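Local atomic coordinates of phosphoribosylaminoimidazole-succinocarboxamide synthase (Pyrococcus horikoshii, PDB entry 3U55), a protein that catalyses the ATP-dependent joining of L-aspartate to carboxyaminoimidazole ribonucleotide to form SAICAR, a step of de novo purine biosynthesis. Residues 84-89 and 147-152; 119-122 and 128-131; 193-198 and 222-227. One frame throughout, in Å; residues are numbered along the deposited sequence.

Interaction 1: 84-89 and 147-152; sequences DMYPLE and KKIEEI
Tyr86 and Ile149 mark the closest backbone approach, with CA atoms 10.1 Å apart; no hydrogen bond passes between 84-89 and 147-152, which meet through side chains. A single methyl carries the contact. Ile149 CD1 stands over the centre of the Tyr86 ring, 4.1 Å from its centroid and 10° off the ring normal, a CH-pi contact on the ring face. It also meets Leu88 CD1 at 4.0 Å, and is thus the one methyl that touches both Tyr86 and Leu88. Ile149 reaches this place because its CG1 lies anti to its own carbonyl carbon (chi1 -74°) and the chain then runs on extended, with chi2 161°, carrying CD1 outward from the helix. Between Tyr86 and Leu88 the chain bends through an inverse gamma turn centred on Pro87. The phenol end of Tyr86 is held by a hydrogen bond to Glu145, earlier on the same helix as Ile149. Helix 143-165 thus packs against a face of the antiparallel sheet: Ile149 also touches Phe178 of strand 169-180 and Ile186 of strand 186-188, while Ile141, in the loop before the helix, touches Tyr86 and Leu88.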
loop_
_atom_site.group_PDB
_atom_site.type_symbol
_atom_site.label_atom_id
_atom_site.label_comp_id
_atom_site.label_asym_id
_atom_site.label_seq_id
_atom_site.Cartn_x
_atom_site.Cartn_y
_atom_site.Cartn_z
ATOM N N ASP A 84 23.827 -0.506 6.778
ATOM C CA ASP A 84 23.278 -0.724 5.451
ATOM C C ASP A 84 21.792 -0.397 5.554
ATOM O O ASP A 84 21.017 -1.166 6.126
ATOM C CB ASP A 84 23.484 -2.177 5.006
ATOM C CG ASP A 84 24.925 -2.469 4.597
ATOM O OD1 ASP A 84 25.669 -1.521 4.259
ATOM O OD2 ASP A 84 25.311 -3.655 4.609
ATOM N N MET A 85 21.411 0.757 5.017
ATOM C CA MET A 85 20.066 1.285 5.219
ATOM C C MET A 85 19.025 0.592 4.359
ATOM O O MET A 85 19.260 0.317 3.186
ATOM C CB MET A 85 20.037 2.799 4.969
ATOM C CG MET A 85 20.784 3.641 6.013
ATOM S SD MET A 85 20.125 3.548 7.699
ATOM C CE MET A 85 18.515 4.320 7.454
ATOM N N TYR A 86 17.864 0.310 4.945
ATOM C CA TYR A 86 16.709 -0.109 4.152
ATOM C C TYR A 86 16.117 1.117 3.462
ATOM O O TYR A 86 16.023 2.184 4.081
ATOM C CB TYR A 86 15.630 -0.745 5.030
ATOM C CG TYR A 86 15.999 -2.091 5.606
ATOM C CD1 TYR A 86 15.958 -3.242 4.818
ATOM C CD2 TYR A 86 16.385 -2.214 6.941
ATOM C CE1 TYR A 86 16.292 -4.484 5.340
ATOM C CE2 TYR A 86 16.724 -3.452 7.476
ATOM C CZ TYR A 86 16.671 -4.581 6.674
ATOM O OH TYR A 86 17.000 -5.811 7.207
ATOM N N PRO A 87 15.690 0.965 2.192
ATOM C CA PRO A 87 15.062 2.071 1.473
ATOM C C PRO A 87 13.592 2.219 1.886
ATOM O O PRO A 87 12.707 2.220 1.032
ATOM C CB PRO A 87 15.179 1.644 0.003
ATOM C CG PRO A 87 15.183 0.170 0.035
ATOM C CD PRO A 87 15.810 -0.247 1.356
ATOM N N LEU A 88 13.353 2.338 3.193
ATOM C CA LEU A 88 11.995 2.387 3.736
ATOM C C LEU A 88 11.770 3.568 4.654
ATOM O O LEU A 88 12.675 3.994 5.370
ATOM C CB LEU A 88 11.672 1.115 4.532
ATOM C CG LEU A 88 11.736 -0.261 3.864
ATOM C CD1 LEU A 88 11.591 -1.362 4.926
ATOM C CD2 LEU A 88 10.674 -0.398 2.772
ATOM N N GLU A 89 10.541 4.080 4.630
ATOM C CA GLU A 89 10.022 4.893 5.715
ATOM C C GLU A 89 8.877 4.095 6.337
ATOM O O GLU A 89 7.971 3.655 5.634
ATOM C CB GLU A 89 9.556 6.258 5.204
ATOM C CG GLU A 89 10.727 7.161 4.801
ATOM C CD GLU A 89 10.298 8.445 4.102
ATOM O OE1 GLU A 89 11.196 9.176 3.631
ATOM O OE2 GLU A 89 9.080 8.724 4.021
ATOM N N LYS A 147 8.726 -8.465 8.941
ATOM C CA LYS A 147 8.074 -8.787 10.212
ATOM C C LYS A 147 8.851 -8.250 11.412
ATOM O O LYS A 147 8.255 -7.664 12.327
ATOM C CB LYS A 147 7.840 -10.293 10.355
ATOM C CG LYS A 147 6.628 -10.802 9.581
ATOM C CD LYS A 147 6.592 -12.324 9.561
ATOM C CE LYS A 147 5.358 -12.843 8.834
ATOM N NZ LYS A 147 5.453 -14.311 8.587
ATOM N N LYS A 148 10.174 -8.432 11.398
ATOM C CA LYS A 148 11.042 -7.893 12.454
ATOM C C LYS A 148 10.952 -6.371 12.546
ATOM O O LYS A 148 10.869 -5.809 13.646
ATOM C CB LYS A 148 12.500 -8.320 12.250
ATOM C CG LYS A 148 12.806 -9.758 12.666
ATOM C CD LYS A 148 14.267 -10.112 12.388
ATOM C CE LYS A 148 14.702 -11.360 13.162
ATOM N NZ LYS A 148 13.814 -12.533 12.899
ATOM N N ILE A 149 10.964 -5.715 11.388
ATOM C CA ILE A 149 10.849 -4.255 11.310
ATOM C C ILE A 149 9.534 -3.753 11.925
ATOM O O ILE A 149 9.547 -2.824 12.734
ATOM C CB ILE A 149 11.010 -3.750 9.847
ATOM C CG1 ILE A 149 12.485 -3.832 9.417
ATOM C CG2 ILE A 149 10.489 -2.317 9.701
ATOM C CD1 ILE A 149 12.693 -3.803 7.889
ATOM N N GLU A 150 8.412 -4.370 11.555
ATOM C CA GLU A 150 7.108 -3.940 12.096
ATOM C C GLU A 150 6.970 -4.234 13.593
ATOM O O GLU A 150 6.372 -3.451 14.327
ATOM C CB GLU A 150 5.942 -4.524 11.286
ATOM C CG GLU A 150 5.964 -4.037 9.830
ATOM C CD GLU A 150 4.667 -4.238 9.068
ATOM O OE1 GLU A 150 3.883 -5.158 9.398
ATOM O OE2 GLU A 150 4.457 -3.477 8.097
ATOM N N GLU A 151 7.550 -5.346 14.036
ATOM C CA GLU A 151 7.576 -5.705 15.454
ATOM C C GLU A 151 8.312 -4.643 16.271
ATOM O O GLU A 151 7.805 -4.174 17.302
ATOM C CB GLU A 151 8.223 -7.089 15.624
ATOM C CG GLU A 151 8.304 -7.594 17.046
ATOM C CD GLU A 151 8.926 -8.981 17.126
ATOM O OE1 GLU A 151 8.441 -9.798 17.932
ATOM O OE2 GLU A 151 9.884 -9.264 16.370
ATOM N N ILE A 152 9.490 -4.238 15.790
ATOM C CA ILE A 152 10.258 -3.168 16.420
ATOM C C ILE A 152 9.437 -1.868 16.443
ATOM O O ILE A 152 9.289 -1.243 17.492
ATOM C CB ILE A 152 11.622 -2.922 15.712
ATOM C CG1 ILE A 152 12.543 -4.144 15.844
ATOM C CG2 ILE A 152 12.316 -1.699 16.307
ATOM C CD1 ILE A 152 13.730 -4.139 14.840
#

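Interaction 2: 119-122 and 128-131; sequences LYYK and DPMI. With ACT (acetate ion), chain D.
Tyr120 and Met130 face each other as an antiparallel non-hydrogen-bonded pair, their CA atoms 4.3 Å apart, and the tightest packing gathers round them. Met130 CG lies over one face of the Tyr120 ring, offset toward the rim and 4.1 Å from the centroid, a CH-pi contact. The sulfur, Met130 SD, follows obliquely at 5.1 Å from the centroid of the same Tyr120 ring, a Met-aromatic contact. Met130 has CG anti to its backbone N (chi1 -157°), which lays the start of the chain across the ring before the bend at chi3 turns the methyl aside. Asp128 O approaches the ring edge near its plane. Replacing Tyr120 with an alanine would probably leave Met130 CG and SD without their aromatic partner and Glu118 without the phenol hydroxyl it bonds. The segments form the end of a beta hairpin between strand 111-121 and the short, weakly bonded strand 130-131. Two backbone bonds join them: Tyr121 N donates to Pro129 O and Ile131 N to Leu119 O, each at 2.9 Å. On the sheet face opposite Tyr120 and Met130, Ile131 CG1 rests on Leu119 CB at 4.0 Å, and Leu119 packs further on Ile146 and Glu150 of helix 143-165. The looser side is polar. Beyond the second bond the pairing gives way to a water linking Leu119 N with Ile131 O, and Met130 N donates to an acetate oxygen, OXT, 2.8 Å away. That ion, probably from the crystallisation liquor, is also bound by Arg103; Arg103 of the second subunit bonds Met130 O.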
loop_
_atom_site.group_PDB
_atom_site.type_symbol
_atom_site.label_atom_id
_atom_site.label_comp_id
_atom_site.label_asym_id
_atom_site.label_seq_id
_atom_site.Cartn_x
_atom_site.Cartn_y
_atom_site.Cartn_z
ATOM N N LEU A 119 4.297 0.971 5.139
ATOM C CA LEU A 119 5.649 0.966 4.578
ATOM C C LEU A 119 5.676 1.844 3.341
ATOM O O LEU A 119 4.795 1.740 2.485
ATOM C CB LEU A 119 6.068 -0.457 4.200
ATOM C CG LEU A 119 5.971 -1.516 5.306
ATOM C CD1 LEU A 119 6.201 -2.921 4.750
ATOM C CD2 LEU A 119 6.974 -1.207 6.410
ATOM N N TYR A 120 6.688 2.705 3.260
ATOM C CA TYR A 120 6.896 3.564 2.100
ATOM C C TYR A 120 8.264 3.292 1.514
ATOM O O TYR A 120 9.252 3.174 2.234
ATOM C CB TYR A 120 6.748 5.047 2.452
ATOM C CG TYR A 120 5.337 5.406 2.834
ATOM C CD1 TYR A 120 4.428 5.850 1.873
ATOM C CD2 TYR A 120 4.900 5.274 4.155
ATOM C CE1 TYR A 120 3.120 6.156 2.209
ATOM C CE2 TYR A 120 3.594 5.584 4.506
ATOM C CZ TYR A 120 2.712 6.029 3.528
ATOM O OH TYR A 120 1.417 6.329 3.864
ATOM N N TYR A 121 8.295 3.155 0.201
ATOM C CA TYR A 121 9.541 2.933 -0.518
ATOM C C TYR A 121 10.251 4.270 -0.736
ATOM O O TYR A 121 9.715 5.154 -1.398
ATOM C CB TYR A 121 9.232 2.236 -1.843
ATOM C CG TYR A 121 10.390 2.125 -2.811
ATOM C CD1 TYR A 121 11.680 1.832 -2.368
ATOM C CD2 TYR A 121 10.182 2.285 -4.180
ATOM C CE1 TYR A 121 12.749 1.723 -3.275
ATOM C CE2 TYR A 121 11.235 2.173 -5.085
ATOM C CZ TYR A 121 12.509 1.900 -4.627
ATOM O OH TYR A 121 13.540 1.791 -5.542
ATOM N N LYS A 122 11.450 4.419 -0.172
ATOM C CA LYS A 122 12.221 5.657 -0.335
ATOM C C LYS A 122 12.785 5.735 -1.748
ATOM O O LYS A 122 13.704 4.997 -2.101
ATOM C CB LYS A 122 13.344 5.760 0.699
ATOM C CG LYS A 122 12.879 6.113 2.101
ATOM C CD LYS A 122 14.050 6.175 3.091
ATOM C CE LYS A 122 14.961 7.377 2.847
ATOM N NZ LYS A 122 14.381 8.630 3.399
ATOM N N ASP A 128 8.177 8.459 -3.167
ATOM C CA ASP A 128 8.017 7.628 -1.958
ATOM C C ASP A 128 6.654 6.916 -1.860
ATOM O O ASP A 128 5.902 7.150 -0.911
ATOM C CB ASP A 128 8.264 8.454 -0.689
ATOM C CG ASP A 128 9.633 9.132 -0.670
ATOM O OD1 ASP A 128 10.614 8.587 -1.227
ATOM O OD2 ASP A 128 9.725 10.222 -0.067
ATOM N N PRO A 129 6.350 6.026 -2.821
ATOM C CA PRO A 129 5.029 5.401 -2.827
ATOM C C PRO A 129 4.881 4.398 -1.688
ATOM O O PRO A 129 5.891 3.847 -1.212
ATOM C CB PRO A 129 4.994 4.675 -4.172
ATOM C CG PRO A 129 6.421 4.342 -4.455
ATOM C CD PRO A 129 7.235 5.462 -3.860
ATOM N N MET A 130 3.641 4.171 -1.251
ATOM C CA MET A 130 3.381 3.129 -0.264
ATOM C C MET A 130 3.596 1.780 -0.927
ATOM O O MET A 130 3.314 1.607 -2.120
ATOM C CB MET A 130 1.960 3.209 0.296
ATOM C CG MET A 130 1.829 2.539 1.673
ATOM S SD MET A 130 0.156 2.552 2.370
ATOM C CE MET A 130 -0.653 1.230 1.484
ATOM N N ILE A 131 4.112 0.830 -0.158
ATOM C CA ILE A 131 4.327 -0.518 -0.667
ATOM C C ILE A 131 3.809 -1.544 0.336
ATOM O O ILE A 131 3.566 -1.217 1.497
ATOM C CB ILE A 131 5.820 -0.813 -0.989
ATOM C CG1 ILE A 131 6.712 -0.566 0.236
ATOM C CG2 ILE A 131 6.278 -0.010 -2.224
ATOM C CD1 ILE A 131 8.112 -1.192 0.128
HETATM C C ACT D . 0.624 6.189 -2.207
HETATM O O ACT D . 0.001 5.157 -1.885
HETATM O OXT ACT D . 1.866 6.118 -2.108
HETATM C CH3 ACT D . -0.075 7.432 -2.674
HETATM O O HOH W 1 2.346 -0.740 3.847
#

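Interaction 3: 193-198 and 222-227; sequences SPDTCR and EAYKEI. With SO4 (sulfate ion), chain B.
Pro194 CB sits over the centre of the Tyr224 ring, 3.5 Å from its centroid, a close CH-pi contact. Tyr224 leaves the helix with CG anti to the carbonyl carbon (chi1 -77°), which sends the ring out to the loop 193-196, and a chi2 of 38° turns one face to the proline. The hydroxyl then meets a second partner: Tyr224 OH donates to Asp195 OD2 at 2.6 Å, a short bond. This carboxylate oxygen lies in the ring plane at its edge, while the carboxylate itself is turned 79° against the ring. Pro194 thus takes the face and Asp195 the edge. The other oxygen, Asp195 OD1, is salt-bridged to Lys45, which together with the phenol probably helps hold the carboxylate's rotation. Within the loop, Ser193 OG accepts from Asp195 N in an ST turn, helping to position the aspartate. Farther on, the extended Arg198, salt-bridged to Asp211 and Asp173, also turns its guanidinium edge to a sulfate, probably from the crystallisation liquor. Helix 220-232 thereby rests on the loop leading into strand 197-201; Asn49 of helix 45-62 touches both Pro194 and Tyr224, and Ile227 packs on Ile169 of strand 169-180.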
loop_
_atom_site.group_PDB
_atom_site.type_symbol
_atom_site.label_atom_id
_atom_site.label_comp_id
_atom_site.label_asym_id
_atom_site.label_seq_id
_atom_site.Cartn_x
_atom_site.Cartn_y
_atom_site.Cartn_z
ATOM N N SER A 193 11.800 13.108 16.359
ATOM C CA SER A 193 11.649 14.518 16.701
ATOM C C SER A 193 10.275 15.036 16.282
ATOM O O SER A 193 9.518 14.327 15.614
ATOM C CB SER A 193 12.732 15.339 15.989
ATOM O OG SER A 193 12.428 15.460 14.611
ATOM N N PRO A 194 9.952 16.292 16.653
ATOM C CA PRO A 194 8.708 16.895 16.180
ATOM C C PRO A 194 8.654 17.075 14.655
ATOM O O PRO A 194 7.593 17.397 14.117
ATOM C CB PRO A 194 8.694 18.253 16.886
ATOM C CG PRO A 194 9.533 18.050 18.106
ATOM C CD PRO A 194 10.625 17.144 17.650
ATOM N N ASP A 195 9.786 16.884 13.976
ATOM C CA ASP A 195 9.822 16.817 12.508
ATOM C C ASP A 195 9.255 15.497 11.961
ATOM O O ASP A 195 8.656 15.475 10.882
ATOM C CB ASP A 195 11.260 16.985 11.985
ATOM C CG ASP A 195 11.614 18.436 11.647
ATOM O OD1 ASP A 195 12.535 18.641 10.828
ATOM O OD2 ASP A 195 10.982 19.365 12.187
ATOM N N THR A 196 9.458 14.408 12.698
ATOM C CA THR A 196 9.107 13.066 12.218
ATOM C C THR A 196 7.916 12.423 12.945
ATOM O O THR A 196 7.503 11.310 12.615
ATOM C CB THR A 196 10.318 12.117 12.284
ATOM O OG1 THR A 196 10.812 12.056 13.628
ATOM C CG2 THR A 196 11.424 12.594 11.341
ATOM N N CYS A 197 7.371 13.131 13.928
ATOM C CA CYS A 197 6.243 12.636 14.714
ATOM C C CYS A 197 5.132 13.669 14.684
ATOM O O CYS A 197 5.395 14.865 14.553
ATOM C CB CYS A 197 6.641 12.439 16.174
ATOM S SG CYS A 197 8.049 11.373 16.524
ATOM N N ARG A 198 3.894 13.207 14.819
ATOM C CA ARG A 198 2.809 14.109 15.190
ATOM C C ARG A 198 2.545 14.003 16.685
ATOM O O ARG A 198 2.305 12.911 17.215
ATOM C CB ARG A 198 1.545 13.860 14.362
ATOM C CG ARG A 198 1.639 14.433 12.965
ATOM C CD ARG A 198 0.345 14.263 12.183
ATOM N NE ARG A 198 0.471 14.857 10.849
ATOM C CZ ARG A 198 0.905 14.202 9.771
ATOM N NH1 ARG A 198 1.238 12.919 9.849
ATOM N NH2 ARG A 198 0.993 14.823 8.605
ATOM N N GLU A 222 8.284 27.914 19.072
ATOM C CA GLU A 222 7.551 27.877 20.342
ATOM C C GLU A 222 6.911 26.509 20.602
ATOM O O GLU A 222 6.934 26.023 21.733
ATOM C CB GLU A 222 6.509 28.999 20.422
ATOM C CG GLU A 222 7.100 30.414 20.422
ATOM C CD GLU A 222 8.226 30.597 21.431
ATOM O OE1 GLU A 222 9.366 30.883 20.998
ATOM O OE2 GLU A 222 7.977 30.445 22.649
ATOM N N ALA A 223 6.362 25.894 19.554
ATOM C CA ALA A 223 5.765 24.561 19.659
ATOM C C ALA A 223 6.816 23.501 20.015
ATOM O O ALA A 223 6.585 22.666 20.890
ATOM C CB ALA A 223 5.028 24.191 18.372
ATOM N N TYR A 224 7.975 23.560 19.355
ATOM C CA TYR A 224 9.060 22.600 19.593
ATOM C C TYR A 224 9.691 22.795 20.974
ATOM O O TYR A 224 10.107 21.823 21.614
ATOM C CB TYR A 224 10.137 22.703 18.500
ATOM C CG TYR A 224 9.808 22.054 17.161
ATOM C CD1 TYR A 224 8.516 22.101 16.621
ATOM C CD2 TYR A 224 10.806 21.422 16.415
ATOM C CE1 TYR A 224 8.223 21.523 15.380
ATOM C CE2 TYR A 224 10.525 20.841 15.180
ATOM C CZ TYR A 224 9.235 20.898 14.667
ATOM O OH TYR A 224 8.963 20.316 13.448
ATOM N N LYS A 225 9.761 24.051 21.424
ATOM C CA LYS A 225 10.230 24.367 22.778
ATOM C C LYS A 225 9.301 23.766 23.825
ATOM O O LYS A 225 9.762 23.217 24.828
ATOM C CB LYS A 225 10.309 25.880 23.001
ATOM C CG LYS A 225 11.532 26.562 22.415
ATOM C CD LYS A 225 11.440 28.072 22.629
ATOM C CE LYS A 225 12.727 28.777 22.255
ATOM N NZ LYS A 225 12.624 30.253 22.439
ATOM N N GLU A 226 7.996 23.878 23.578
ATOM C CA GLU A 226 6.969 23.399 24.500
ATOM C C GLU A 226 7.112 21.893 24.706
ATOM O O GLU A 226 7.072 21.414 25.839
ATOM C CB GLU A 226 5.573 23.745 23.970
ATOM C CG GLU A 226 4.666 24.436 24.987
ATOM C CD GLU A 226 3.758 23.477 25.732
ATOM O OE1 GLU A 226 4.003 23.228 26.935
ATOM O OE2 GLU A 226 2.792 22.979 25.116
ATOM N N ILE A 227 7.292 21.162 23.605
ATOM C CA ILE A 227 7.589 19.729 23.648
ATOM C C ILE A 227 8.830 19.462 24.493
ATOM O O ILE A 227 8.801 18.628 25.401
ATOM C CB ILE A 227 7.777 19.132 22.219
ATOM C CG1 ILE A 227 6.440 19.056 21.481
ATOM C CG2 ILE A 227 8.444 17.752 22.273
ATOM C CD1 ILE A 227 5.446 18.021 22.044
HETATM S S SO4 B . 1.819 11.738 6.321
HETATM O O1 SO4 B . 0.591 11.508 7.062
HETATM O O2 SO4 B . 2.773 12.482 7.135
HETATM O O3 SO4 B . 2.366 10.436 5.939
HETATM O O4 SO4 B . 1.527 12.522 5.128
#

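Interactions 1 and 2 adjoin each other through neighbouring strands 84-93 and 111-121, where Pro87 O lies 2.8 Å from Lys122 N and Glu89 O lies 2.9 Å from Tyr120 N, both probable hydrogen bonds. Interaction 3 reaches the same sheet from across the chain's centre, its own centre about 24 Å from each of theirs. All three have a CH-pi contact on a tyrosine face and differ in what accompanies it: a leucine methyl in buried interaction 1, a phenol-carboxylate bond in buried interaction 3, backbone pairing in interaction 2, which is partly buried and touches the second subunit. The sulfate bonded by Arg198 of interaction 3 lies about 5 Å from the side chain of Tyr120 in interaction 2.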